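Putative hydrolase (Acinetobacter sp. NBRC 100985, PDB 4XUK) probably hydrolyses organophosphorus triesters and perhaps lactones, as a two-zinc enzyme of the metallo-beta-lactamase superfamily. Local coordinates at residues A195-T198 with P199-S203; N134-A137 with S138-D142; L106-H110 with P111-C115. The protein carries 2 engineered substitutions. All coordinates share one frame; numbering follows the deposited sequence.

Interaction 1 (A195-T198 with P199-S203); sequences AGHT and PGHFS. With ZN (zinc ion), chain D.
Thr198 and His201 form the two ends of a type I beta turn, a local contact in the zinc-bearing loop between strands 189-193 and 202-208. His201 N donates to Thr198 O over 3.3 Å in a nearly straight bond (N-H...O angle 165°), although the donor stands well above the carbonyl plane. From the opposite face of that plane Gly196 N reaches the same oxygen at 3.1 Å, so two amides grip one carbonyl, drawing the chain before and after Thr198 in around it. Pro199 and Gly200 take the corner. Gly196 has a backbone shape that only glycine takes easily, since a side chain would collide with Ala195 O. Ala195 CB rests on Pro199 O at 3.5 Å.

The side chains of Thr198 and His201 cross at about a right angle, with Thr198 OG1 lying 3.4 Å from His201 CB; this hydroxyl is hydrogen-bonded to Glu136 OE1. His201 holds its ring anti to its own amide nitrogen (chi1 -171°), which brings CD2 to 3.9 Å from CD2 of His197. The latter carbon pair touches at the edge of the His197 ring, and the two ring planes are turned 88° apart. Next to CD2 in the same ring, His197 NE2 binds a zinc ion at 2.2 Å, in a site completed by His108, His110 and Asp218, while ND1 is bonded to Asp237, a second-shell carboxylate that fixes the ring's rotation. The His201 ring is likewise held at both nitrogens, ND1 by Thr194 and NE2 by the backbone of Asp218, the ligand shared by both metals.

Beyond the turn the chain enters strand 202-208, where Phe202 packs on Val191 and Asn193 of strand 189-193, while Pro199 lies against Ile238 of a loop.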
# COMPACT_ATOMS: atom_id res chain seq x y z
N ALA A 195 6.93 12.68 -24.08
CA ALA A 195 5.96 13.69 -24.49
C ALA A 195 4.60 13.11 -24.87
O ALA A 195 4.50 11.95 -25.27
CB ALA A 195 6.51 14.51 -25.65
N GLY A 196 3.57 13.95 -24.77
CA GLY A 196 2.23 13.58 -25.16
C GLY A 196 1.27 14.19 -24.16
O GLY A 196 0.43 15.03 -24.51
N HIS A 197 1.38 13.76 -22.91
CA HIS A 197 0.60 14.35 -21.83
C HIS A 197 0.75 15.86 -21.84
O HIS A 197 -0.22 16.59 -21.68
CB HIS A 197 1.03 13.78 -20.49
CG HIS A 197 0.30 14.35 -19.33
ND1 HIS A 197 -1.06 14.16 -19.13
CD2 HIS A 197 0.73 15.11 -18.29
CE1 HIS A 197 -1.42 14.78 -18.01
NE2 HIS A 197 -0.36 15.36 -17.49
N THR A 198 1.99 16.33 -22.01
CA THR A 198 2.26 17.73 -22.32
C THR A 198 3.36 17.71 -23.37
O THR A 198 4.06 16.71 -23.51
CB THR A 198 2.77 18.54 -21.10
OG1 THR A 198 4.05 18.07 -20.70
CG2 THR A 198 1.78 18.47 -19.93
N PRO A 199 3.53 18.83 -24.11
CA PRO A 199 4.48 18.76 -25.22
C PRO A 199 5.93 18.51 -24.79
O PRO A 199 6.72 18.04 -25.62
CB PRO A 199 4.33 20.13 -25.89
CG PRO A 199 2.93 20.55 -25.56
CD PRO A 199 2.71 20.05 -24.15
N GLY A 200 6.28 18.78 -23.54
CA GLY A 200 7.65 18.58 -23.08
C GLY A 200 7.73 17.70 -21.84
O GLY A 200 8.66 17.84 -21.03
N HIS A 201 6.78 16.78 -21.71
CA HIS A 201 6.77 15.87 -20.57
C HIS A 201 7.98 14.96 -20.64
O HIS A 201 8.25 14.36 -21.68
CB HIS A 201 5.49 15.05 -20.53
CG HIS A 201 5.31 14.25 -19.28
ND1 HIS A 201 5.94 13.04 -19.07
CD2 HIS A 201 4.59 14.50 -18.16
CE1 HIS A 201 5.61 12.58 -17.87
NE2 HIS A 201 4.79 13.44 -17.30
N PHE A 202 8.73 14.89 -19.54
CA PHE A 202 9.88 14.00 -19.45
C PHE A 202 9.78 13.14 -18.20
O PHE A 202 9.20 13.55 -17.18
CB PHE A 202 11.18 14.80 -19.34
CG PHE A 202 11.85 15.08 -20.67
CD1 PHE A 202 11.26 15.92 -21.60
CD2 PHE A 202 13.10 14.54 -20.95
CE1 PHE A 202 11.89 16.21 -22.81
CE2 PHE A 202 13.74 14.82 -22.16
CZ PHE A 202 13.12 15.65 -23.09
N SER A 203 10.38 11.95 -18.26
CA SER A 203 10.54 11.13 -17.07
C SER A 203 12.02 11.13 -16.71
O SER A 203 12.84 11.55 -17.52
CB SER A 203 10.02 9.71 -17.33
OG SER A 203 8.68 9.73 -17.80
ZN ZN D . -0.14 16.42 -15.62

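Interaction 2 (N134-A137 with S138-D142); sequences NDEA and SFWLD
Asn134 to Ala137 and Ser138 to Leu141 are successive turns of one short helix, 134-141, joined by hydrogen bonds of the alpha-helical i to i+4 pattern. Ser138 N donates to Asn134 O at 3.0 Å, and the amides of Phe139, Trp140 and Leu141 follow in step to the carbonyls of Asp135, Glu136 and Ala137. Asn134 O is gripped twice, because Ser138 OG folds back onto it at 3.1 Å from above the carbonyl plane.

The main side-chain link runs one turn along the helix, from Glu136 to Trp140. The glutamate is bent at its second torsion (chi2 74°), which lays the carboxylate beside the indole, both side chains pointing the same way. Trp140 NE1 donates to Glu136 OE2 at 2.7 Å; the oxygen lies close to the indole plane, yet the nitrogen meets it from above the carboxylate plane, and the bond is bent at 136°. OE2 also accepts from Leu109 N and OE1 is bonded to Thr198, so this buried carboxylate, its side chain about 7 Å from a bound zinc ion, ties the helix to both zinc-binding loops. Phe139 CE2 sits over the centre of one indole face. Ala137 CB and Leu141 CD1 are in looser apolar contact at 4.2 Å.

The helix follows directly on strand 129-133 and packs against helix 151-173, where Thr160, Val161 and Ile164 receive Trp140 and Ile168 receives Leu141.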
# COMPACT_ATOMS: atom_id res chain seq x y z
N ASN A 134 13.39 21.85 -21.88
CA ASN A 134 13.33 22.93 -22.85
C ASN A 134 11.98 23.02 -23.58
O ASN A 134 11.37 24.03 -23.62
CB ASN A 134 14.49 22.83 -23.86
CG ASN A 134 14.53 21.50 -24.64
OD1 ASN A 134 13.98 20.50 -24.24
ND2 ASN A 134 15.20 21.51 -25.74
N ASP A 135 11.55 21.88 -24.09
CA ASP A 135 10.29 21.79 -24.82
C ASP A 135 9.11 22.18 -23.92
O ASP A 135 8.17 22.83 -24.36
CB ASP A 135 10.07 20.37 -25.36
CG ASP A 135 11.08 19.98 -26.43
OD1 ASP A 135 11.80 20.87 -26.93
OD2 ASP A 135 11.15 18.78 -26.78
N GLU A 136 9.17 21.79 -22.65
CA GLU A 136 8.07 22.03 -21.73
C GLU A 136 7.95 23.50 -21.39
O GLU A 136 6.86 24.07 -21.44
CB GLU A 136 8.24 21.20 -20.45
CG GLU A 136 7.09 21.37 -19.46
CD GLU A 136 5.82 20.65 -19.88
OE1 GLU A 136 5.83 19.91 -20.89
OE2 GLU A 136 4.79 20.81 -19.18
N ALA A 137 9.08 24.13 -21.06
CA ALA A 137 9.10 25.55 -20.75
C ALA A 137 8.68 26.36 -21.98
O ALA A 137 7.96 27.35 -21.86
CB ALA A 137 10.48 25.97 -20.28
N SER A 138 9.14 25.94 -23.15
CA SER A 138 8.77 26.64 -24.39
C SER A 138 7.26 26.69 -24.60
O SER A 138 6.71 27.74 -24.96
CB SER A 138 9.45 26.00 -25.59
OG SER A 138 10.83 26.30 -25.62
N PHE A 139 6.59 25.56 -24.38
CA PHE A 139 5.15 25.51 -24.59
C PHE A 139 4.37 26.39 -23.63
O PHE A 139 3.42 27.07 -24.02
CB PHE A 139 4.65 24.06 -24.49
CG PHE A 139 3.15 23.93 -24.46
CD1 PHE A 139 2.41 24.06 -25.63
CD2 PHE A 139 2.48 23.67 -23.27
CE1 PHE A 139 1.02 23.93 -25.61
CE2 PHE A 139 1.10 23.54 -23.24
CZ PHE A 139 0.37 23.67 -24.42
N TRP A 140 4.76 26.38 -22.35
CA TRP A 140 4.00 27.10 -21.33
C TRP A 140 4.36 28.58 -21.16
O TRP A 140 3.58 29.34 -20.58
CB TRP A 140 4.16 26.42 -19.97
CG TRP A 140 3.51 25.07 -19.90
CD1 TRP A 140 4.13 23.86 -19.88
CD2 TRP A 140 2.10 24.81 -19.83
NE1 TRP A 140 3.19 22.85 -19.81
CE2 TRP A 140 1.94 23.42 -19.78
CE3 TRP A 140 0.97 25.63 -19.82
CZ2 TRP A 140 0.68 22.82 -19.70
CZ3 TRP A 140 -0.28 25.03 -19.75
CH2 TRP A 140 -0.41 23.64 -19.70
N LEU A 141 5.54 28.99 -21.64
CA LEU A 141 6.03 30.34 -21.35
C LEU A 141 6.16 31.24 -22.59
O LEU A 141 6.68 32.35 -22.50
CB LEU A 141 7.36 30.25 -20.57
CG LEU A 141 7.27 29.51 -19.23
CD1 LEU A 141 8.62 29.35 -18.53
CD2 LEU A 141 6.30 30.21 -18.31
N ASP A 142 5.66 30.76 -23.73
CA ASP A 142 5.61 31.57 -24.95
C ASP A 142 4.26 32.28 -25.06
O ASP A 142 3.22 31.63 -25.12
CB ASP A 142 5.85 30.68 -26.18
CG ASP A 142 5.71 31.43 -27.51
OD1 ASP A 142 5.67 32.68 -27.53
OD2 ASP A 142 5.66 30.73 -28.55

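Interaction 3 (L106-H110 with P111-C115); sequences LTHLH and PDHVC. With ZN (zinc ion), chain D; ZN (zinc ion), chain C.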
# COMPACT_ATOMS: atom_id res chain seq x y z
N LEU A 106 11.32 18.63 -12.53
CA LEU A 106 9.89 18.66 -12.84
C LEU A 106 9.61 17.79 -14.06
O LEU A 106 10.24 17.97 -15.10
CB LEU A 106 9.45 20.11 -13.11
CG LEU A 106 9.62 21.04 -11.90
CD1 LEU A 106 9.18 22.45 -12.25
CD2 LEU A 106 8.87 20.53 -10.67
N THR A 107 8.68 16.85 -13.94
CA THR A 107 8.34 16.02 -15.09
C THR A 107 7.64 16.86 -16.15
O THR A 107 7.83 16.64 -17.35
CB THR A 107 7.45 14.83 -14.70
OG1 THR A 107 6.27 15.30 -14.02
CG2 THR A 107 8.23 13.87 -13.81
N HIS A 108 6.84 17.82 -15.69
CA HIS A 108 6.15 18.79 -16.54
C HIS A 108 5.62 19.93 -15.67
O HIS A 108 5.73 19.88 -14.45
CB HIS A 108 5.00 18.14 -17.35
CG HIS A 108 3.97 17.45 -16.51
ND1 HIS A 108 4.29 16.56 -15.50
CD2 HIS A 108 2.61 17.49 -16.56
CE1 HIS A 108 3.18 16.10 -14.96
NE2 HIS A 108 2.15 16.65 -15.58
N LEU A 109 5.02 20.93 -16.30
CA LEU A 109 4.63 22.14 -15.59
C LEU A 109 3.14 22.23 -15.24
O LEU A 109 2.66 23.32 -14.92
CB LEU A 109 5.07 23.39 -16.38
CG LEU A 109 6.58 23.59 -16.55
CD1 LEU A 109 6.87 24.75 -17.50
CD2 LEU A 109 7.23 23.85 -15.21
N HIS A 110 2.41 21.12 -15.28
CA HIS A 110 1.05 21.13 -14.74
C HIS A 110 1.13 21.56 -13.27
O HIS A 110 2.09 21.23 -12.58
CB HIS A 110 0.34 19.76 -14.93
CG HIS A 110 -0.40 19.64 -16.23
ND1 HIS A 110 -0.79 18.43 -16.76
CD2 HIS A 110 -0.81 20.59 -17.12
CE1 HIS A 110 -1.40 18.63 -17.92
NE2 HIS A 110 -1.43 19.93 -18.16
N PRO A 111 0.13 22.33 -12.81
CA PRO A 111 0.19 22.92 -11.46
C PRO A 111 0.34 21.91 -10.32
O PRO A 111 0.91 22.27 -9.29
CB PRO A 111 -1.15 23.64 -11.35
CG PRO A 111 -1.45 24.05 -12.79
CD PRO A 111 -1.00 22.86 -13.59
N ASP A 112 -0.13 20.68 -10.49
CA ASP A 112 -0.02 19.70 -9.42
C ASP A 112 1.38 19.08 -9.36
O ASP A 112 1.63 18.15 -8.60
CB ASP A 112 -1.11 18.64 -9.53
CG ASP A 112 -1.15 17.99 -10.90
OD1 ASP A 112 -1.06 18.71 -11.91
OD2 ASP A 112 -1.27 16.76 -10.95
N HIS A 113 2.29 19.61 -10.17
CA HIS A 113 3.68 19.17 -10.13
C HIS A 113 4.64 20.30 -9.83
O HIS A 113 5.65 20.10 -9.14
CB HIS A 113 4.02 18.48 -11.45
CG HIS A 113 3.13 17.32 -11.73
ND1 HIS A 113 3.51 16.02 -11.54
CD2 HIS A 113 1.83 17.28 -12.13
CE1 HIS A 113 2.50 15.22 -11.82
NE2 HIS A 113 1.47 15.96 -12.19
N VAL A 114 4.34 21.49 -10.35
CA VAL A 114 5.23 22.64 -10.19
C VAL A 114 4.87 23.60 -9.04
O VAL A 114 5.77 24.15 -8.41
CB VAL A 114 5.38 23.43 -11.52
CG1 VAL A 114 4.05 24.05 -11.92
CG2 VAL A 114 6.44 24.52 -11.37
N CYS A 115 3.58 23.79 -8.76
CA CYS A 115 3.19 24.83 -7.79
C CYS A 115 3.80 24.64 -6.40
O CYS A 115 4.11 25.61 -5.70
CB CYS A 115 1.66 24.96 -7.69
SG CYS A 115 0.92 25.92 -9.03
ZN ZN D . -0.14 16.42 -15.62
ZN ZN C . -0.42 15.45 -12.68
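His110 occupies the N-cap position of the short helix 111-114, its carbonyl oxygen accepting both from His113 N at 2.9 Å and from Val114 N. The His108 and His113 rings meet at the heart of the contact: His108 CE1 stands 3.2 Å above the plane of the His113 ring, over its centre, with the planes inclined at 49°. His108 reaches this place because its ring is wedged between its own backbone N and carbonyl carbon (chi1 57°). Its rotation is fixed from both ends, for ND1 donates to Thr107 OG1 at 2.8 Å, almost exactly in the ring plane, and NE2 binds a zinc ion at 2.3 Å.

His110 ND1 binds the same ion at 2.4 Å. The sequence from His108 to His113 is the HxHxDH motif of the metallo-beta-lactamase superfamily, whose first two histidines serve one metal while its Asp-His pair serves the other: Asp112 OD2 lies 2.3 Å from the second zinc ion. His113 NE2 binds this ion at 2.0 Å, and its ND1 is held by the second-shell Asp73, which also bonds Thr107 OG1. Asp218 bridges the two ions; His197 and His265 complete one site each.

Away from the metals, Leu106 CD1 packs on Val114 CG2 at 3.5 Å. Leu109 CD2 touches the same methyl more loosely, and Leu109 also touches Val132 and Ile164.

In the fold
Along the chain the contacts come in the order interaction 3, interaction 2, interaction 1, strictly in series, so none nests within or crosses another, and each closes only a turn or cap within one continuous run. Interaction 3 follows strand 103-105 and interaction 2 follows its parallel neighbour 129-133, both in the first mixed sheet; interaction 1 leads into strand 202-208 of the second. Glu136 of interaction 2 connects the two zinc-binding loops through its two carboxylate oxygens. Phe202 N donates to Thr107 O, joining the start of strand 202-208 to the loop that follows strand 103-105, and residues 106-110 and 195-198 share one zinc ion.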